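Local atomic coordinates of transcription elongation factor Spt5 (Methanocaldococcus jannaschii, PDB entry 3LPE), a protein that stimulates transcription elongation as a heterodimer with Spt4, its NusG N-terminal (NGN) domain mediating the interaction with RNA polymerase. Residues E47-Y52 with E87-P92; E58-V63 with R74-G79. One frame throughout, in Å; residues are numbered along the deposited sequence.

Contact 1 of 2, residues E47-Y52 with E87-P92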
loop_
_atom_site.group_PDB
_atom_site.type_symbol
_atom_site.label_atom_id
_atom_site.label_comp_id
_atom_site.label_asym_id
_atom_site.label_seq_id
_atom_site.Cartn_x
_atom_site.Cartn_y
_atom_site.Cartn_z
ATOM N N GLU A 47 -4.638 8.483 3.903
ATOM C CA GLU A 47 -5.223 9.208 5.021
ATOM C C GLU A 47 -6.547 9.826 4.612
ATOM O O GLU A 47 -7.379 10.131 5.453
ATOM C CB GLU A 47 -4.278 10.304 5.524
ATOM C CG GLU A 47 -3.103 9.777 6.315
ATOM C CD GLU A 47 -3.536 8.948 7.506
ATOM O OE1 GLU A 47 -2.900 7.905 7.777
ATOM O OE2 GLU A 47 -4.520 9.334 8.170
ATOM N N SER A 48 -6.747 10.015 3.317
ATOM C CA SER A 48 -7.955 10.675 2.862
ATOM C C SER A 48 -9.034 9.627 2.604
ATOM O O SER A 48 -10.122 9.926 2.106
ATOM C CB SER A 48 -7.668 11.529 1.621
ATOM O OG SER A 48 -7.684 10.726 0.467
ATOM N N LEU A 49 -8.734 8.394 2.981
ATOM C CA LEU A 49 -9.677 7.300 2.794
ATOM C C LEU A 49 -9.772 6.434 4.040
ATOM O O LEU A 49 -9.273 5.313 4.067
ATOM C CB LEU A 49 -9.269 6.440 1.603
ATOM C CG LEU A 49 -10.267 5.356 1.223
ATOM C CD1 LEU A 49 -11.642 5.983 1.047
ATOM C CD2 LEU A 49 -9.823 4.642 -0.049
ATOM N N LYS A 50 -10.414 6.955 5.076
ATOM C CA LYS A 50 -10.451 6.248 6.352
ATOM C C LYS A 50 -11.398 5.049 6.312
ATOM O O LYS A 50 -12.479 5.117 5.720
ATOM C CB LYS A 50 -10.856 7.202 7.458
ATOM C CG LYS A 50 -10.184 8.553 7.363
ATOM C CD LYS A 50 -11.034 9.616 8.045
ATOM C CE LYS A 50 -10.850 10.988 7.401
ATOM N NZ LYS A 50 -12.009 11.892 7.684
ATOM N N GLY A 51 -10.992 3.956 6.943
ATOM C CA GLY A 51 -11.801 2.750 6.999
ATOM C C GLY A 51 -11.671 1.823 5.813
ATOM O O GLY A 51 -12.409 0.835 5.713
ATOM N N TYR A 52 -10.729 2.116 4.919
ATOM C CA TYR A 52 -10.519 1.271 3.738
ATOM C C TYR A 52 -9.053 1.138 3.366
ATOM O O TYR A 52 -8.271 2.051 3.552
ATOM C CB TYR A 52 -11.262 1.834 2.525
ATOM C CG TYR A 52 -12.740 1.846 2.749
ATOM C CD1 TYR A 52 -13.351 2.922 3.375
ATOM C CD2 TYR A 52 -13.516 0.757 2.391
ATOM C CE1 TYR A 52 -14.711 2.931 3.621
ATOM C CE2 TYR A 52 -14.885 0.754 2.643
ATOM C CZ TYR A 52 -15.464 1.842 3.252
ATOM O OH TYR A 52 -16.809 1.841 3.499
ATOM N N GLU A 87 -5.289 7.468 -8.602
ATOM C CA GLU A 87 -4.200 8.402 -8.852
ATOM C C GLU A 87 -4.172 9.655 -7.966
ATOM O O GLU A 87 -3.098 10.043 -7.486
ATOM C CB GLU A 87 -4.143 8.781 -10.341
ATOM C CG GLU A 87 -3.886 7.582 -11.244
ATOM C CD GLU A 87 -3.749 7.957 -12.708
ATOM O OE1 GLU A 87 -3.075 8.966 -13.003
ATOM O OE2 GLU A 87 -4.306 7.231 -13.558
ATOM N N PRO A 88 -5.336 10.299 -7.751
ATOM C CA PRO A 88 -5.323 11.485 -6.889
ATOM C C PRO A 88 -4.857 11.163 -5.468
ATOM O O PRO A 88 -4.350 12.047 -4.776
ATOM C CB PRO A 88 -6.799 11.928 -6.880
ATOM C CG PRO A 88 -7.381 11.351 -8.123
ATOM C CD PRO A 88 -6.687 10.027 -8.281
ATOM N N LEU A 89 -5.035 9.917 -5.039
ATOM C CA LEU A 89 -4.569 9.504 -3.719
ATOM C C LEU A 89 -3.040 9.440 -3.617
ATOM O O LEU A 89 -2.481 9.525 -2.522
ATOM C CB LEU A 89 -5.173 8.152 -3.333
ATOM C CG LEU A 89 -6.704 8.150 -3.285
ATOM C CD1 LEU A 89 -7.237 6.783 -2.909
ATOM C CD2 LEU A 89 -7.172 9.191 -2.313
ATOM N N LEU A 90 -2.376 9.313 -4.767
ATOM C CA LEU A 90 -0.925 9.143 -4.817
ATOM C C LEU A 90 -0.158 10.399 -4.436
ATOM O O LEU A 90 0.909 10.330 -3.834
ATOM C CB LEU A 90 -0.490 8.671 -6.200
ATOM C CG LEU A 90 -0.256 7.167 -6.319
ATOM C CD1 LEU A 90 -1.108 6.401 -5.339
ATOM C CD2 LEU A 90 -0.518 6.701 -7.743
ATOM N N THR A 91 -0.697 11.551 -4.799
ATOM C CA THR A 91 -0.120 12.800 -4.341
ATOM C C THR A 91 -1.128 13.494 -3.439
ATOM O O THR A 91 -1.936 14.291 -3.909
ATOM C CB THR A 91 0.267 13.715 -5.509
ATOM O OG1 THR A 91 0.900 12.933 -6.527
ATOM C CG2 THR A 91 1.236 14.800 -5.034
ATOM N N PRO A 92 -1.079 13.179 -2.135
ATOM C CA PRO A 92 -2.018 13.685 -1.125
ATOM C C PRO A 92 -2.308 15.189 -1.257
ATOM O O PRO A 92 -3.402 15.593 -1.664
ATOM C CB PRO A 92 -1.297 13.397 0.194
ATOM C CG PRO A 92 -0.431 12.212 -0.094
ATOM C CD PRO A 92 -0.065 12.274 -1.557
ATOM O OXT PRO A 92 -1.471 16.048 -0.964
#
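S48 and L49 touch L89 where the hairpin loop joining strands 40-45 and 52-57 of the NGN domain meets the last turn of helix 83-90. This is a small surface patch, 99 Å² counting both sides, and L89 alone accounts for half of it. E47, at the start of the loop, packs on I28 of the Spt4 subunit (RNA polymerase subunit E''), so the patch borders the heterodimer interface. S48 comes next. With chi1 at 83° the hydroxyl is tucked over the backbone, flanked by N and C, which turns OG toward the helix and sets it close against a methyl, S48 OG to L89 CD2 3.2 Å. That approach, oxygen to carbon, is a van der Waals touch and no hydrogen bond, while OG has a hydrogen bond to a residue just outside the segment. L49 follows with a looser, purely apolar touch, L49 CD2 to L89 CD1 4.4 Å. The two side chains run at a steep angle to each other, and L89 CD1 lies beside L49 CD2, not beyond its end; L54 of strand 52-57 lies against both leucines. Beyond L49 the chain swings away from the helix in a type II beta turn from L49 to Y52. G51 takes its third place with positive phi (85°) and gives its N-H to E22 OE2. On the helix side, L90 packs on K44 of the Spt4 subunit. The turn carrying L89 is irregular, its backbone bonding broken at P88 and L89, and a backbone bond from L90 N to E87 O, 2.9 Å, spans it.

Contact 2 of 2, residues E58-V63 with R74-G79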
loop_
_atom_site.group_PDB
_atom_site.type_symbol
_atom_site.label_atom_id
_atom_site.label_comp_id
_atom_site.label_asym_id
_atom_site.label_seq_id
_atom_site.Cartn_x
_atom_site.Cartn_y
_atom_site.Cartn_z
ATOM N N GLU A 58 -4.396 -9.939 -8.756
ATOM C CA GLU A 58 -4.731 -10.555 -10.028
ATOM C C GLU A 58 -6.207 -10.924 -10.104
ATOM O O GLU A 58 -6.847 -10.748 -11.143
ATOM C CB GLU A 58 -3.903 -11.814 -10.241
ATOM C CG GLU A 58 -3.981 -12.341 -11.681
ATOM C CD GLU A 58 -3.596 -11.290 -12.714
ATOM O OE1 GLU A 58 -2.725 -10.442 -12.420
ATOM O OE2 GLU A 58 -4.174 -11.308 -13.818
ATOM N N THR A 59 -6.749 -11.442 -8.999
ATOM C CA THR A 59 -8.142 -11.874 -8.967
ATOM C C THR A 59 -8.793 -11.482 -7.661
ATOM O O THR A 59 -8.108 -11.225 -6.686
ATOM C CB THR A 59 -8.254 -13.402 -9.071
ATOM O OG1 THR A 59 -7.793 -14.009 -7.850
ATOM C CG2 THR A 59 -7.432 -13.917 -10.243
ATOM N N LYS A 60 -10.120 -11.485 -7.625
ATOM C CA LYS A 60 -10.821 -11.203 -6.372
ATOM C C LYS A 60 -10.516 -12.297 -5.350
ATOM O O LYS A 60 -10.414 -12.044 -4.139
ATOM C CB LYS A 60 -12.328 -11.099 -6.600
ATOM C CG LYS A 60 -13.073 -10.604 -5.347
ATOM C CD LYS A 60 -14.511 -10.242 -5.629
ATOM C CE LYS A 60 -15.137 -9.650 -4.373
ATOM N NZ LYS A 60 -16.536 -9.215 -4.580
ATOM N N GLY A 61 -10.362 -13.524 -5.846
ATOM C CA GLY A 61 -10.031 -14.649 -4.992
ATOM C C GLY A 61 -8.755 -14.445 -4.196
ATOM O O GLY A 61 -8.647 -14.891 -3.052
ATOM N N ASP A 62 -7.774 -13.780 -4.801
ATOM C CA ASP A 62 -6.550 -13.447 -4.079
ATOM C C ASP A 62 -6.856 -12.579 -2.862
ATOM O O ASP A 62 -6.298 -12.783 -1.784
ATOM C CB ASP A 62 -5.558 -12.741 -5.000
ATOM C CG ASP A 62 -4.967 -13.678 -6.036
ATOM O OD1 ASP A 62 -4.096 -14.495 -5.674
ATOM O OD2 ASP A 62 -5.381 -13.613 -7.206
ATOM N N VAL A 63 -7.742 -11.609 -3.045
ATOM C CA VAL A 63 -8.105 -10.699 -1.969
ATOM C C VAL A 63 -8.935 -11.423 -0.901
ATOM O O VAL A 63 -8.779 -11.174 0.283
ATOM C CB VAL A 63 -8.859 -9.454 -2.500
ATOM C CG1 VAL A 63 -9.098 -8.448 -1.374
ATOM C CG2 VAL A 63 -8.044 -8.792 -3.604
ATOM N N ARG A 74 -13.810 -5.973 7.654
ATOM C CA ARG A 74 -15.269 -6.216 7.514
ATOM C C ARG A 74 -15.645 -6.911 6.222
ATOM O O ARG A 74 -16.649 -7.629 6.163
ATOM C CB ARG A 74 -16.030 -4.899 7.597
ATOM C CG ARG A 74 -17.564 -5.062 7.622
ATOM C CD ARG A 74 -17.988 -5.974 8.788
ATOM N NE ARG A 74 -19.432 -6.263 8.798
ATOM C CZ ARG A 74 -20.011 -7.217 8.065
ATOM N NH1 ARG A 74 -19.286 -7.979 7.244
ATOM N NH2 ARG A 74 -21.320 -7.405 8.142
ATOM N N GLY A 75 -14.861 -6.697 5.164
ATOM C CA GLY A 75 -15.125 -7.383 3.919
ATOM C C GLY A 75 -14.606 -6.590 2.716
ATOM O O GLY A 75 -13.854 -5.634 2.874
ATOM N N ILE A 76 -15.039 -6.983 1.522
ATOM C CA ILE A 76 -14.600 -6.341 0.281
ATOM C C ILE A 76 -15.747 -5.556 -0.356
ATOM O O ILE A 76 -16.876 -6.037 -0.449
ATOM C CB ILE A 76 -14.056 -7.398 -0.697
ATOM C CG1 ILE A 76 -13.000 -8.259 0.008
ATOM C CG2 ILE A 76 -13.463 -6.736 -1.972
ATOM C CD1 ILE A 76 -12.497 -9.452 -0.822
ATOM N N VAL A 77 -15.468 -4.314 -0.729
ATOM C CA VAL A 77 -16.419 -3.491 -1.465
ATOM C C VAL A 77 -16.662 -4.120 -2.828
ATOM O O VAL A 77 -15.713 -4.565 -3.475
ATOM C CB VAL A 77 -15.872 -2.057 -1.615
ATOM C CG1 VAL A 77 -16.736 -1.208 -2.548
ATOM C CG2 VAL A 77 -15.780 -1.420 -0.250
ATOM N N PRO A 78 -17.934 -4.180 -3.271
ATOM C CA PRO A 78 -18.255 -4.809 -4.554
ATOM C C PRO A 78 -17.680 -4.013 -5.726
ATOM O O PRO A 78 -17.699 -2.779 -5.706
ATOM C CB PRO A 78 -19.783 -4.768 -4.605
ATOM C CG PRO A 78 -20.222 -4.531 -3.204
ATOM C CD PRO A 78 -19.145 -3.739 -2.551
ATOM N N GLY A 79 -17.144 -4.723 -6.709
ATOM C CA GLY A 79 -16.658 -4.117 -7.939
ATOM C C GLY A 79 -15.221 -3.662 -7.828
ATOM O O GLY A 79 -14.756 -3.366 -6.744
HETATM O O HOH W 1 -16.418 -7.335 -6.922
#
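K60 stretches alongside I76 and ends at a water that ties the helix to the loop beyond the strand. The water accepts from both sides, 3.0 Å from K60 NZ and 2.7 Å from G79 N, and no direct hydrogen bond joins the two segments. With CG anti to the backbone N (chi1 -172°) and every later torsion extended, the lysine runs straight past the isoleucine, the two side chains pointing in opposite senses. Its CE brushes the short branch, K60 CE to I76 CG2 4.1 Å.

The tighter apolar joint lies one helical turn on, where the side chains of V63 and I76 cross at a slant. The valine meets the far end of the long isoleucine branch, with V63 CG1 3.6 Å from I76 CD1 and V63 CB 4.0 Å from the same methyl. F13 of strand 12-17 packs against K60, V63 and I76 alike, as befits the ferredoxin-like beta-alpha-beta-beta-alpha-beta fold of NGN domains: helix 60-67 lies on the sheet within the crossover from strand 52-57 to strand 73-76, and strand 12-17 runs between those two.

The start of this helix is fixed by a capping box. T59, the N-cap, accepts at OG1 from D62 N (3.1 Å, 149° at the hydrogen), and the return bond from T59 N to D62 OD2 is weak, bent to 126°. D62 OD1 is taken by D39 N.

The chemistry is therefore divided: carbon packing presses V63 and the lysine stem onto I76, while the ammonium is carried past the apolar seam to a shared water, where its charge probably remains partly hydrated.

In the fold
From the N terminus the chain forms strand 12-17, helix 22-35 and strand 40-45 before reaching the hairpin loop of contact 1. Strand 52-57 then leads to helix 60-67, and contact 2 closes the short crossover loop by bringing strand 73-76 back under that helix. Contact 1 closes only when helix 83-90 returns to the hairpin, so contact 2 is nested wholly inside its loop. Their centres lie 19 Å apart, on opposite sides of the chain's centre. The segments still meet directly, Y52 CE2 packing on V77 CG2 at 3.7 Å, which brings the Y52 ring, at the start of strand 52-57, against the chain just beyond I76.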